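Local coordinates for protein terminal uridylyltransferase 1 (Trypanosoma brucei, PDB 5HZD) that catalyses the addition of uridines from UTP to the 3' ends of guide RNAs, ribosomal RNAs and some mRNAs in the mitochondrion, at residues R105-G110 with V366-F371; S112-V117 with T298-Y303; A127-D132 with F289-I294; G293-T298 with D357-P362; I339-I344 with I417-P422. All coordinates share one frame; numbering follows the deposited sequence. Where two conformers were deposited one is given.

Contact 1: R105-G110 with V366-F371; sequences RVFIFG and VNYTDF
Phe107, Tyr368 and Phe371 form an aromatic cluster. CE2 of Phe371 lies 3.3 Å above one face of the Phe107 ring, offset toward its rim, and the two planes are inclined at 41°. Tyr368, with CG anti to its backbone N (chi1 -160°), comes instead to the edge of Phe107, the ring centroids 5.2 Å apart and the planes at 57°. Tyr368 CD2 lies 4.3 Å above the centre of the Phe371 ring, and Tyr368 also touches Ile294 of the UTP site. CB of Arg105 touches CE2 of Phe371 at 4.1 Å, while NH1 bonds Asp102 O. Strand 105-109 is an edge strand of the five-stranded palm sheet, bonded to strand 124-129, and the loop 366-371 packs against it. Among polar atoms, Ile108 N donates a weak hydrogen bond of 3.3 Å to Phe371 O. Val106 O lies near the plane of the Phe371 ring, 3.4 Å from CD2. A water bonded to Ile108 O, Asp370 O and Tyr368 OH, 2.6 Å from the hydroxyl, ties strand to loop.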
# COMPACT_ATOMS: atom_id res chain seq x y z
N ARG A 105 19.61 1.38 -3.46
CA ARG A 105 18.72 2.24 -4.21
C ARG A 105 17.34 2.16 -3.60
O ARG A 105 17.02 1.20 -2.89
CB ARG A 105 18.69 1.86 -5.70
CG ARG A 105 20.06 2.03 -6.40
CD ARG A 105 20.49 3.49 -6.41
NE ARG A 105 21.76 3.65 -7.14
CZ ARG A 105 22.97 3.54 -6.58
NH1 ARG A 105 23.10 3.27 -5.29
NH2 ARG A 105 24.06 3.67 -7.33
N VAL A 106 16.53 3.18 -3.83
CA VAL A 106 15.22 3.29 -3.19
C VAL A 106 14.13 3.04 -4.22
O VAL A 106 14.13 3.65 -5.29
CB VAL A 106 15.04 4.69 -2.54
CG1 VAL A 106 13.63 4.82 -1.89
CG2 VAL A 106 16.10 4.92 -1.44
N PHE A 107 13.20 2.14 -3.90
CA PHE A 107 12.09 1.79 -4.79
C PHE A 107 10.80 2.17 -4.09
O PHE A 107 10.61 1.78 -2.94
CB PHE A 107 12.05 0.26 -4.97
CG PHE A 107 13.28 -0.33 -5.63
CD1 PHE A 107 14.49 -0.42 -4.92
CD2 PHE A 107 13.22 -0.87 -6.91
CE1 PHE A 107 15.61 -0.97 -5.50
CE2 PHE A 107 14.35 -1.44 -7.48
CZ PHE A 107 15.55 -1.48 -6.79
N ILE A 108 9.90 2.90 -4.74
CA ILE A 108 8.56 3.11 -4.15
C ILE A 108 7.69 1.87 -4.41
O ILE A 108 7.71 1.31 -5.50
CB ILE A 108 7.88 4.34 -4.73
CG1 ILE A 108 8.61 5.59 -4.25
CG2 ILE A 108 6.37 4.37 -4.33
CD1 ILE A 108 8.11 6.90 -4.90
N PHE A 109 6.92 1.46 -3.40
CA PHE A 109 5.87 0.45 -3.67
C PHE A 109 4.61 0.83 -2.95
O PHE A 109 4.53 1.92 -2.37
CB PHE A 109 6.35 -0.98 -3.39
CG PHE A 109 6.63 -1.30 -1.94
CD1 PHE A 109 7.84 -0.96 -1.35
CD2 PHE A 109 5.69 -1.96 -1.18
CE1 PHE A 109 8.11 -1.30 -0.01
CE2 PHE A 109 5.92 -2.27 0.16
CZ PHE A 109 7.15 -1.93 0.75
N GLY A 110 3.59 -0.03 -3.03
CA GLY A 110 2.29 0.32 -2.50
C GLY A 110 1.34 0.91 -3.51
O GLY A 110 1.46 0.66 -4.71
N VAL A 366 16.97 -6.75 -11.43
CA VAL A 366 18.02 -6.36 -12.38
C VAL A 366 17.52 -5.47 -13.53
O VAL A 366 18.16 -4.47 -13.89
CB VAL A 366 18.75 -7.60 -12.93
CG1 VAL A 366 19.62 -7.21 -14.12
CG2 VAL A 366 19.58 -8.25 -11.83
N ASN A 367 16.35 -5.78 -14.07
CA ASN A 367 15.89 -4.96 -15.21
C ASN A 367 14.91 -3.86 -14.82
O ASN A 367 14.19 -3.32 -15.67
CB ASN A 367 15.28 -5.84 -16.29
CG ASN A 367 16.29 -6.83 -16.86
OD1 ASN A 367 17.45 -6.50 -17.07
ND2 ASN A 367 15.85 -8.06 -17.08
N TYR A 368 14.86 -3.54 -13.53
CA TYR A 368 13.82 -2.64 -13.02
C TYR A 368 14.11 -1.20 -13.42
O TYR A 368 15.25 -0.74 -13.37
CB TYR A 368 13.79 -2.74 -11.50
CG TYR A 368 12.50 -2.25 -10.88
CD1 TYR A 368 11.38 -3.08 -10.79
CD2 TYR A 368 12.40 -0.96 -10.36
CE1 TYR A 368 10.20 -2.66 -10.21
CE2 TYR A 368 11.21 -0.53 -9.77
CZ TYR A 368 10.12 -1.37 -9.69
OH TYR A 368 8.95 -0.90 -9.09
N THR A 369 13.07 -0.48 -13.84
CA THR A 369 13.24 0.90 -14.25
C THR A 369 12.34 1.84 -13.47
O THR A 369 12.61 3.04 -13.41
CB THR A 369 12.92 1.07 -15.76
OG1 THR A 369 11.63 0.51 -16.04
CG2 THR A 369 13.97 0.38 -16.60
N ASP A 370 11.24 1.34 -12.93
CA ASP A 370 10.19 2.22 -12.43
C ASP A 370 10.31 2.53 -10.94
O ASP A 370 9.33 2.47 -10.19
CB ASP A 370 8.80 1.65 -12.73
CG ASP A 370 8.52 1.53 -14.23
OD1 ASP A 370 9.27 2.12 -15.04
OD2 ASP A 370 7.53 0.86 -14.58
N PHE A 371 11.52 2.91 -10.51
CA PHE A 371 11.73 3.39 -9.15
C PHE A 371 10.71 4.46 -8.77
O PHE A 371 10.16 4.43 -7.65
CB PHE A 371 13.16 3.97 -9.03
CG PHE A 371 14.26 2.98 -9.35
CD1 PHE A 371 14.72 2.85 -10.65
CD2 PHE A 371 14.84 2.23 -8.35
CE1 PHE A 371 15.74 1.94 -10.95
CE2 PHE A 371 15.87 1.32 -8.65
CZ PHE A 371 16.31 1.19 -9.93
O HOH W 1 9.35 1.26 -7.63

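Contact 2: S112-V117 with T298-Y303; sequences SVAMGV and TLLRKY
The short helix 111-114, which begins in the Gly-Ser signature of the nucleotidyltransferase fold (Gly110, Ser111), rests through Val113 and Ala114 on Thr298, Leu300 and Arg301 of helix 292-304. The backbones come close, with the CA atoms of Ala114 and Arg301 only 4.1 Å apart. Ala114 CB packs on Leu300 CB at 3.8 Å, and Ala114 O takes a CA-H...O contact from Arg301 CA at 3.6 Å. One water donates to both Ala114 O and Arg301 O, bridging the two backbones. The Arg301 side chain is modelled in two conformers, so its contacts are less certain. In the conformer given, CG is anti to the backbone N (chi1 -171°) and the extended chain crosses Val113 at about a right angle; CG and CD of Arg301 each lie 3.2 Å from Val113 O, and CD 4.1 Å from Val113 CG1. Ser111 is a UTP ligand by similarity, and Ser297 of the UTP site touches Val113: a setting typical of the nucleotide pocket in this family.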
# COMPACT_ATOMS: atom_id res chain seq x y z
N SER A 112 0.77 3.80 -4.90
CA SER A 112 1.12 4.68 -6.00
C SER A 112 1.56 3.86 -7.20
O SER A 112 1.38 4.30 -8.34
CB SER A 112 2.20 5.71 -5.60
OG SER A 112 3.40 5.07 -5.22
N VAL A 113 2.12 2.66 -6.94
CA VAL A 113 2.43 1.71 -7.99
C VAL A 113 1.15 1.02 -8.44
O VAL A 113 0.80 1.08 -9.61
CB VAL A 113 3.46 0.69 -7.53
CG1 VAL A 113 3.67 -0.41 -8.60
CG2 VAL A 113 4.78 1.41 -7.30
N ALA A 114 0.44 0.41 -7.51
CA ALA A 114 -0.73 -0.39 -7.85
C ALA A 114 -1.83 0.40 -8.57
O ALA A 114 -2.44 -0.13 -9.50
CB ALA A 114 -1.29 -1.03 -6.60
N MET A 115 -2.05 1.66 -8.17
CA MET A 115 -3.15 2.47 -8.73
C MET A 115 -2.68 3.52 -9.71
O MET A 115 -3.50 4.20 -10.31
CB MET A 115 -3.92 3.20 -7.62
CG MET A 115 -4.37 2.32 -6.47
SD MET A 115 -5.82 1.36 -6.99
CE MET A 115 -5.92 0.16 -5.67
N GLY A 116 -1.36 3.70 -9.85
CA GLY A 116 -0.82 4.66 -10.80
C GLY A 116 -1.16 6.11 -10.50
O GLY A 116 -1.02 6.97 -11.36
N VAL A 117 -1.59 6.38 -9.26
CA VAL A 117 -1.88 7.74 -8.82
C VAL A 117 -1.49 7.85 -7.34
O VAL A 117 -1.35 6.83 -6.65
CB VAL A 117 -3.40 8.10 -8.94
CG1 VAL A 117 -3.85 8.06 -10.39
CG2 VAL A 117 -4.25 7.17 -8.07
N THR A 298 3.59 -4.50 -8.29
CA THR A 298 3.73 -4.54 -9.72
C THR A 298 2.72 -5.53 -10.31
O THR A 298 2.12 -5.26 -11.36
CB THR A 298 5.18 -4.91 -10.09
OG1 THR A 298 6.06 -3.94 -9.51
CG2 THR A 298 5.36 -4.94 -11.58
N LEU A 299 2.46 -6.64 -9.62
CA LEU A 299 1.41 -7.56 -10.07
C LEU A 299 0.03 -6.88 -10.05
O LEU A 299 -0.74 -6.99 -11.03
CB LEU A 299 1.36 -8.79 -9.15
CG LEU A 299 0.26 -9.81 -9.50
CD1 LEU A 299 0.40 -10.32 -10.93
CD2 LEU A 299 0.31 -10.95 -8.47
N LEU A 300 -0.26 -6.17 -8.95
CA LEU A 300 -1.53 -5.45 -8.85
C LEU A 300 -1.64 -4.45 -9.97
O LEU A 300 -2.69 -4.36 -10.59
CB LEU A 300 -1.70 -4.73 -7.49
CG LEU A 300 -1.79 -5.64 -6.26
CD1 LEU A 300 -1.97 -4.82 -5.04
CD2 LEU A 300 -2.97 -6.61 -6.38
N ARG A 301 -0.57 -3.70 -10.25
CA ARG A 301 -0.65 -2.66 -11.28
C ARG A 301 -1.01 -3.23 -12.64
O ARG A 301 -1.88 -2.67 -13.36
CB ARG A 301 0.68 -1.90 -11.36
CG ARG A 301 0.61 -0.68 -12.23
CD ARG A 301 1.98 -0.05 -12.36
NE ARG A 301 1.91 0.97 -13.40
CZ ARG A 301 2.11 0.76 -14.71
NH1 ARG A 301 2.44 -0.45 -15.17
NH2 ARG A 301 1.99 1.76 -15.56
N LYS A 302 -0.41 -4.35 -13.01
CA LYS A 302 -0.68 -4.96 -14.31
C LYS A 302 -2.15 -5.35 -14.43
O LYS A 302 -2.81 -5.04 -15.43
CB LYS A 302 0.25 -6.16 -14.49
CG LYS A 302 0.22 -6.74 -15.87
CD LYS A 302 1.36 -7.74 -16.03
CE LYS A 302 1.36 -8.37 -17.42
NZ LYS A 302 1.60 -7.39 -18.53
N TYR A 303 -2.68 -6.00 -13.40
CA TYR A 303 -4.11 -6.32 -13.40
C TYR A 303 -5.01 -5.08 -13.41
O TYR A 303 -5.96 -4.99 -14.20
CB TYR A 303 -4.44 -7.17 -12.18
CG TYR A 303 -4.28 -8.66 -12.38
CD1 TYR A 303 -5.11 -9.34 -13.27
CD2 TYR A 303 -3.37 -9.39 -11.63
CE1 TYR A 303 -5.03 -10.73 -13.42
CE2 TYR A 303 -3.28 -10.81 -11.79
CZ TYR A 303 -4.12 -11.44 -12.68
OH TYR A 303 -4.05 -12.82 -12.80
O HOH W 2 2.41 3.31 -11.12
O HOH W 3 -2.90 -0.10 -11.95

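Contact 3: A127-D132 with F289-I294; sequences AVVDVD and FRAFGI
Phe289 has CG anti to its carbonyl carbon (chi1 -61°), and Val128 has CG1 anti to its backbone N (chi1 175°); the two side chains lie side by side, pointing the same way. Ring atom CD1 of Phe289 approaches Val128 CB to 3.9 Å, at a slant to the ring plane. The backbones also meet: Phe289 CA makes a CA-H...O contact of 3.5 Å to Val128 O, with an angle of 138° at the hydrogen. The carbonyl oxygens of Val128 and Phe289, two acceptors with no bond between them, each receive a weak hydrogen bond from Trp139 NE1, which would ease their mutual repulsion. Ala127 points toward the other segment, and its CB touches Arg290 O at 3.5 Å and the terminal CD1 of Ile294 at 3.9 Å. Two residues on, Val129 CG2 lies 4.2 Å from Phe289 O and 4.5 Å from Ala291 CB. Apart from backbone carbonyls the groups that meet are apolar.

Strand 124-129, whose Asp125 is by similarity a catalytic metal ligand, runs parallel to strand 285-288, and the segment 289-294, which holds Gly293 and Ile294 of the UTP site, leads from that neighbour into helix 292-304. Helix 143-156 packs against the Phe289 ring and, through Glu143, holds Arg290 in a salt bridge; Ile294 leans on Phe107 of strand 105-109.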
# COMPACT_ATOMS: atom_id res chain seq x y z
N ALA A 127 11.23 0.88 -0.34
CA ALA A 127 12.10 -0.28 -0.12
C ALA A 127 13.53 0.12 -0.46
O ALA A 127 13.77 0.72 -1.50
CB ALA A 127 11.70 -1.43 -1.06
N VAL A 128 14.48 -0.23 0.40
CA VAL A 128 15.89 0.11 0.18
C VAL A 128 16.63 -1.19 -0.11
O VAL A 128 16.74 -2.05 0.75
CB VAL A 128 16.46 0.76 1.47
CG1 VAL A 128 17.98 1.02 1.33
CG2 VAL A 128 15.69 2.06 1.79
N VAL A 129 17.16 -1.34 -1.33
CA VAL A 129 17.71 -2.60 -1.79
C VAL A 129 18.96 -2.36 -2.63
O VAL A 129 18.97 -1.47 -3.51
CB VAL A 129 16.69 -3.36 -2.71
CG1 VAL A 129 17.29 -4.70 -3.18
CG2 VAL A 129 15.37 -3.57 -1.96
N ASP A 130 19.99 -3.16 -2.35
CA ASP A 130 21.19 -3.28 -3.17
C ASP A 130 20.93 -4.49 -4.06
O ASP A 130 20.98 -5.64 -3.60
CB ASP A 130 22.40 -3.52 -2.25
CG ASP A 130 23.71 -3.83 -3.00
OD1 ASP A 130 23.70 -4.19 -4.20
OD2 ASP A 130 24.78 -3.78 -2.34
N VAL A 131 20.67 -4.20 -5.33
CA VAL A 131 20.25 -5.23 -6.29
C VAL A 131 21.34 -6.27 -6.54
O VAL A 131 21.04 -7.48 -6.54
CB VAL A 131 19.76 -4.60 -7.58
CG1 VAL A 131 19.50 -5.66 -8.67
CG2 VAL A 131 18.48 -3.81 -7.29
N ASP A 132 22.59 -5.84 -6.71
CA ASP A 132 23.72 -6.77 -6.83
C ASP A 132 23.74 -7.73 -5.64
O ASP A 132 23.88 -8.95 -5.82
CB ASP A 132 25.05 -6.01 -6.84
CG ASP A 132 25.34 -5.34 -8.16
OD1 ASP A 132 24.57 -5.58 -9.12
OD2 ASP A 132 26.35 -4.60 -8.25
N PHE A 289 13.50 -2.86 3.95
CA PHE A 289 14.73 -3.29 3.29
C PHE A 289 14.55 -4.52 2.42
O PHE A 289 15.53 -5.11 1.94
CB PHE A 289 15.82 -3.53 4.34
CG PHE A 289 16.15 -2.30 5.13
CD1 PHE A 289 17.06 -1.38 4.64
CD2 PHE A 289 15.51 -2.05 6.35
CE1 PHE A 289 17.38 -0.23 5.34
CE2 PHE A 289 15.81 -0.90 7.05
CZ PHE A 289 16.74 0.01 6.55
N ARG A 290 13.30 -4.91 2.22
CA ARG A 290 13.01 -6.11 1.44
C ARG A 290 12.33 -5.81 0.12
O ARG A 290 11.72 -4.76 -0.05
CB ARG A 290 12.11 -7.04 2.26
CG ARG A 290 12.73 -7.38 3.62
CD ARG A 290 11.92 -8.41 4.39
NE ARG A 290 12.48 -8.58 5.73
CZ ARG A 290 12.01 -9.45 6.62
NH1 ARG A 290 10.97 -10.22 6.29
NH2 ARG A 290 12.57 -9.55 7.81
N ALA A 291 12.42 -6.74 -0.82
CA ALA A 291 11.90 -6.50 -2.17
C ALA A 291 10.50 -7.03 -2.41
O ALA A 291 9.88 -6.69 -3.42
CB ALA A 291 12.86 -7.09 -3.20
N PHE A 292 9.96 -7.86 -1.51
CA PHE A 292 8.71 -8.55 -1.82
C PHE A 292 7.54 -7.62 -2.15
O PHE A 292 6.74 -7.94 -3.04
CB PHE A 292 8.33 -9.56 -0.72
CG PHE A 292 7.73 -8.94 0.52
CD1 PHE A 292 6.35 -8.83 0.64
CD2 PHE A 292 8.53 -8.52 1.57
CE1 PHE A 292 5.79 -8.26 1.77
CE2 PHE A 292 7.97 -7.97 2.72
CZ PHE A 292 6.59 -7.84 2.81
N GLY A 293 7.44 -6.49 -1.47
CA GLY A 293 6.33 -5.59 -1.71
C GLY A 293 6.35 -4.96 -3.08
O GLY A 293 5.31 -4.62 -3.65
N ILE A 294 7.54 -4.77 -3.63
CA ILE A 294 7.67 -4.27 -5.00
C ILE A 294 6.97 -5.19 -5.99
O ILE A 294 6.19 -4.75 -6.84
CB ILE A 294 9.15 -4.13 -5.40
CG1 ILE A 294 9.86 -3.17 -4.45
CG2 ILE A 294 9.28 -3.64 -6.83
CD1 ILE A 294 11.40 -3.28 -4.52

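Contact 4: G293-T298 with D357-P362; sequences GIRNST and DPLEIP
Arg295 reaches across to Ile361, Pro362 and Leu359 with its chain extended from CG to NE. CB starts out to one side of the loop, and CG, anti to the backbone N, meets Ile361 CG2 at 3.8 Å. CD passes 4.0 Å from Pro362 O. The guanidinium then grips one atom with two nitrogens, side-on: NE donates to Ile361 O at 2.8 Å and NH2 to the same oxygen at 3.0 Å. That oxygen lies in the guanidinium plane. NH2 approaches it nearly along the C=O axis, at 168°, whereas NE comes from above the carbonyl plane; the shared acceptor leaves both N-H bonds bent, 148° at NE and 139° at NH2. Beyond, NH2 lies 4.1 Å from Leu359 CD2. Ile361 CG2 is wedged between Arg295 CG and Thr298 CG2, the latter at 3.8 Å. Thr298 OG1 is turned back on its own helix, donating to Ile294 O at 2.8 Å from the opposite face of the carbonyl plane to Thr298 N.

Helix 292-304 carries the UTP-binding residues Gly293 to Ser297 on this segment, and the loop 357-362, which follows helix 336-349 and is shaped by an Asx turn at Asp357, packs against it. Tyr469 of the proposed nucleotide recognition motif touches Arg295 and Ile361 and bonds Pro358 O, joining the motif to helix and loop, while Ile294 touches Phe107 of strand 105-109.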
# COMPACT_ATOMS: atom_id res chain seq x y z
N GLY A 293 7.44 -6.49 -1.47
CA GLY A 293 6.33 -5.59 -1.71
C GLY A 293 6.35 -4.96 -3.08
O GLY A 293 5.31 -4.62 -3.65
N ILE A 294 7.54 -4.77 -3.63
CA ILE A 294 7.67 -4.27 -5.00
C ILE A 294 6.97 -5.19 -5.99
O ILE A 294 6.19 -4.75 -6.84
CB ILE A 294 9.15 -4.13 -5.40
CG1 ILE A 294 9.86 -3.17 -4.45
CG2 ILE A 294 9.28 -3.64 -6.83
CD1 ILE A 294 11.40 -3.28 -4.52
N ARG A 295 7.26 -6.49 -5.88
CA ARG A 295 6.68 -7.46 -6.79
C ARG A 295 5.17 -7.52 -6.62
O ARG A 295 4.44 -7.58 -7.64
CB ARG A 295 7.29 -8.83 -6.51
CG ARG A 295 7.10 -9.78 -7.69
CD ARG A 295 7.64 -11.15 -7.33
NE ARG A 295 7.73 -12.03 -8.47
CZ ARG A 295 8.09 -13.31 -8.35
NH1 ARG A 295 8.39 -13.77 -7.13
NH2 ARG A 295 8.16 -14.09 -9.44
N ASN A 296 4.69 -7.48 -5.38
CA ASN A 296 3.25 -7.52 -5.11
C ASN A 296 2.58 -6.33 -5.79
O ASN A 296 1.55 -6.47 -6.46
CB ASN A 296 2.96 -7.45 -3.62
CG ASN A 296 3.27 -8.73 -2.90
OD1 ASN A 296 3.75 -9.69 -3.47
ND2 ASN A 296 2.97 -8.74 -1.60
N SER A 297 3.14 -5.13 -5.62
CA SER A 297 2.51 -3.93 -6.17
C SER A 297 2.53 -3.95 -7.70
O SER A 297 1.58 -3.51 -8.35
CB SER A 297 3.22 -2.66 -5.66
OG SER A 297 3.09 -2.54 -4.25
N THR A 298 3.59 -4.50 -8.29
CA THR A 298 3.73 -4.54 -9.72
C THR A 298 2.72 -5.53 -10.31
O THR A 298 2.12 -5.26 -11.36
CB THR A 298 5.18 -4.91 -10.09
OG1 THR A 298 6.06 -3.94 -9.51
CG2 THR A 298 5.36 -4.94 -11.58
N ASP A 357 -0.23 -14.58 -14.90
CA ASP A 357 0.44 -15.47 -13.94
C ASP A 357 1.36 -14.64 -13.05
O ASP A 357 2.18 -13.86 -13.56
CB ASP A 357 1.24 -16.52 -14.69
CG ASP A 357 1.70 -17.66 -13.79
OD1 ASP A 357 2.11 -17.41 -12.64
OD2 ASP A 357 1.64 -18.83 -14.22
N PRO A 358 1.23 -14.76 -11.71
CA PRO A 358 2.17 -14.01 -10.87
C PRO A 358 3.65 -14.22 -11.27
O PRO A 358 4.44 -13.29 -11.14
CB PRO A 358 1.86 -14.53 -9.47
CG PRO A 358 0.33 -14.78 -9.55
CD PRO A 358 0.21 -15.46 -10.89
N LEU A 359 3.98 -15.38 -11.81
CA LEU A 359 5.37 -15.65 -12.25
C LEU A 359 5.87 -14.79 -13.41
O LEU A 359 7.08 -14.73 -13.67
CB LEU A 359 5.54 -17.14 -12.58
CG LEU A 359 5.33 -18.06 -11.37
CD1 LEU A 359 5.69 -19.49 -11.70
CD2 LEU A 359 6.10 -17.58 -10.14
N GLU A 360 4.95 -14.11 -14.10
CA GLU A 360 5.29 -13.16 -15.16
C GLU A 360 5.98 -11.89 -14.68
O GLU A 360 6.63 -11.20 -15.49
CB GLU A 360 4.02 -12.74 -15.93
CG GLU A 360 3.53 -13.79 -16.88
CD GLU A 360 2.25 -13.38 -17.56
OE1 GLU A 360 2.27 -12.40 -18.35
OE2 GLU A 360 1.21 -14.03 -17.31
N ILE A 361 5.80 -11.56 -13.41
CA ILE A 361 6.49 -10.43 -12.79
C ILE A 361 7.78 -10.98 -12.18
O ILE A 361 7.73 -11.84 -11.31
CB ILE A 361 5.66 -9.80 -11.66
CG1 ILE A 361 4.19 -9.56 -12.10
CG2 ILE A 361 6.32 -8.55 -11.15
CD1 ILE A 361 4.03 -8.69 -13.33
N PRO A 362 8.94 -10.55 -12.68
CA PRO A 362 10.19 -11.14 -12.19
C PRO A 362 10.43 -10.81 -10.72
O PRO A 362 10.06 -9.73 -10.22
CB PRO A 362 11.28 -10.46 -13.04
CG PRO A 362 10.57 -9.66 -14.07
CD PRO A 362 9.15 -9.48 -13.68

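Contact 5: I339-I344 with I417-P422; sequences INIMWI and ISLNRP
No flat group enters where Ile341, Met342 and Ile344 meet Ile417 and Leu419; the Trp343 side chain touches helices 310-324 and 385-409 and takes no part. The meeting is of aliphatic side chains, four branched and one methionine. Ile341 CG2, anti to the backbone N, touches Ile417 CG2 at 4.0 Å and Leu419 CG at 4.1 Å, Ile341 crossing each of them at a slant. Met342 starts away from the loop, yet its CG reaches the Ile417 tip, CD1, at 3.8 Å. Ile344 CG2 lies 3.9 Å from Leu419 CD2, the side chains crossing at about a right angle. Ile341 and Ile344 are each modelled in two conformers, which makes their contacts less certain. An ST turn shapes the loop, Ser418 OG accepting from Asn420 N at 3.1 Å. The side chains that meet offer only hydrocarbon, so burial and shape hold them; polar bonds of the loop go to Glu466 and Pro468 of the proposed nucleotide recognition motif, and at Pro422 O to Gln349 at the helix end.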
# COMPACT_ATOMS: atom_id res chain seq x y z
N ILE A 339 -8.14 -8.11 -0.15
CA ILE A 339 -9.35 -7.57 -0.79
C ILE A 339 -9.07 -7.31 -2.28
O ILE A 339 -9.91 -7.61 -3.12
CB ILE A 339 -9.84 -6.28 -0.10
CG1 ILE A 339 -10.14 -6.52 1.39
CG2 ILE A 339 -11.16 -5.75 -0.77
CD1 ILE A 339 -11.12 -7.67 1.67
N ASN A 340 -7.90 -6.77 -2.62
CA ASN A 340 -7.58 -6.58 -4.03
C ASN A 340 -7.54 -7.92 -4.78
O ASN A 340 -7.97 -8.02 -5.94
CB ASN A 340 -6.23 -5.87 -4.20
CG ASN A 340 -6.35 -4.37 -4.12
OD1 ASN A 340 -7.29 -3.78 -4.64
ND2 ASN A 340 -5.38 -3.74 -3.47
N ILE A 341 -7.04 -8.97 -4.11
CA ILE A 341 -7.02 -10.28 -4.75
C ILE A 341 -8.46 -10.79 -4.97
O ILE A 341 -8.75 -11.36 -6.03
CB ILE A 341 -6.16 -11.29 -3.98
CG1 ILE A 341 -4.69 -10.84 -4.07
CG2 ILE A 341 -6.34 -12.72 -4.54
CD1 ILE A 341 -3.78 -11.47 -3.00
N MET A 342 -9.34 -10.58 -4.00
CA MET A 342 -10.74 -10.94 -4.20
C MET A 342 -11.30 -10.24 -5.44
O MET A 342 -11.98 -10.86 -6.24
CB MET A 342 -11.61 -10.57 -3.00
CG MET A 342 -11.33 -11.41 -1.77
SD MET A 342 -12.50 -11.02 -0.45
CE MET A 342 -14.06 -11.52 -1.18
N TRP A 343 -11.05 -8.95 -5.58
CA TRP A 343 -11.60 -8.20 -6.69
C TRP A 343 -11.01 -8.69 -8.00
O TRP A 343 -11.73 -8.94 -8.97
CB TRP A 343 -11.26 -6.72 -6.43
CG TRP A 343 -11.50 -5.73 -7.55
CD1 TRP A 343 -10.55 -4.90 -8.09
CD2 TRP A 343 -12.75 -5.36 -8.15
NE1 TRP A 343 -11.14 -4.07 -9.03
CE2 TRP A 343 -12.49 -4.33 -9.07
CE3 TRP A 343 -14.07 -5.82 -8.02
CZ2 TRP A 343 -13.48 -3.73 -9.84
CZ3 TRP A 343 -15.06 -5.21 -8.80
CH2 TRP A 343 -14.75 -4.20 -9.71
N ILE A 344 -9.70 -8.85 -8.04
CA ILE A 344 -9.06 -9.27 -9.30
C ILE A 344 -9.48 -10.69 -9.70
O ILE A 344 -9.71 -10.96 -10.88
CB ILE A 344 -7.57 -9.20 -9.17
CG1 ILE A 344 -7.18 -7.72 -9.10
CG2 ILE A 344 -6.91 -9.83 -10.39
CD1 ILE A 344 -5.74 -7.51 -8.62
N ILE A 417 -9.79 -18.60 -3.53
CA ILE A 417 -9.57 -17.40 -4.36
C ILE A 417 -8.08 -17.36 -4.67
O ILE A 417 -7.26 -17.18 -3.77
CB ILE A 417 -10.01 -16.16 -3.59
CG1 ILE A 417 -11.53 -16.24 -3.28
CG2 ILE A 417 -9.72 -14.88 -4.38
CD1 ILE A 417 -12.09 -15.07 -2.45
N SER A 418 -7.71 -17.57 -5.93
CA SER A 418 -6.29 -17.71 -6.25
C SER A 418 -5.99 -17.21 -7.64
O SER A 418 -6.72 -17.50 -8.60
CB SER A 418 -5.85 -19.18 -6.15
OG SER A 418 -4.48 -19.26 -6.53
N LEU A 419 -4.92 -16.41 -7.73
CA LEU A 419 -4.43 -15.93 -9.03
C LEU A 419 -3.26 -16.78 -9.50
O LEU A 419 -2.65 -16.49 -10.53
CB LEU A 419 -3.98 -14.46 -8.93
CG LEU A 419 -5.04 -13.50 -8.39
CD1 LEU A 419 -4.39 -12.12 -8.29
CD2 LEU A 419 -6.19 -13.52 -9.34
N ASN A 420 -2.96 -17.89 -8.82
CA ASN A 420 -1.77 -18.64 -9.20
C ASN A 420 -2.00 -19.58 -10.36
O ASN A 420 -1.03 -20.18 -10.88
CB ASN A 420 -1.24 -19.46 -8.02
CG ASN A 420 -0.57 -18.60 -7.00
OD1 ASN A 420 -1.22 -17.99 -6.18
ND2 ASN A 420 0.76 -18.51 -7.07
N ARG A 421 -3.25 -19.74 -10.75
CA ARG A 421 -3.61 -20.51 -11.95
C ARG A 421 -4.90 -19.91 -12.47
O ARG A 421 -5.64 -19.31 -11.71
CB ARG A 421 -3.76 -22.01 -11.60
CG ARG A 421 -4.84 -22.32 -10.57
CD ARG A 421 -4.59 -23.68 -9.89
NE ARG A 421 -3.23 -23.80 -9.39
CZ ARG A 421 -2.79 -23.27 -8.25
NH1 ARG A 421 -3.59 -22.54 -7.46
NH2 ARG A 421 -1.52 -23.44 -7.91
N PRO A 422 -5.18 -20.07 -13.78
CA PRO A 422 -6.34 -19.41 -14.38
C PRO A 422 -7.68 -20.08 -14.11
O PRO A 422 -8.72 -19.42 -14.15
CB PRO A 422 -6.04 -19.50 -15.89
CG PRO A 422 -5.12 -20.68 -16.03
CD PRO A 422 -4.28 -20.67 -14.78

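Overall arrangement
Helix 292-304 runs through contacts 2, 3 and 4: successive, overlapping turns meet strand 124-129, the loop 357-362 and helix 111-114. Contacts 1 and 3 bear on the same sheet through neighbouring strands, their centres about 8 Å apart. Contact 5 lies farthest from both, about 24 Å between centres, but touches contact 2 through Tyr303 and Leu300 against Ile344, and contact 4 through Leu419 and Pro358. Contacts 2, 3 and 5 are buried and rely mainly on apolar packing, with backbone carbonyls and waters added in 2 and an aromatic ring in 3. Contacts 1 and 4, only partly buried, bring loops onto the palm sheet and the helix and add hydrogen bonds to backbone carbonyls.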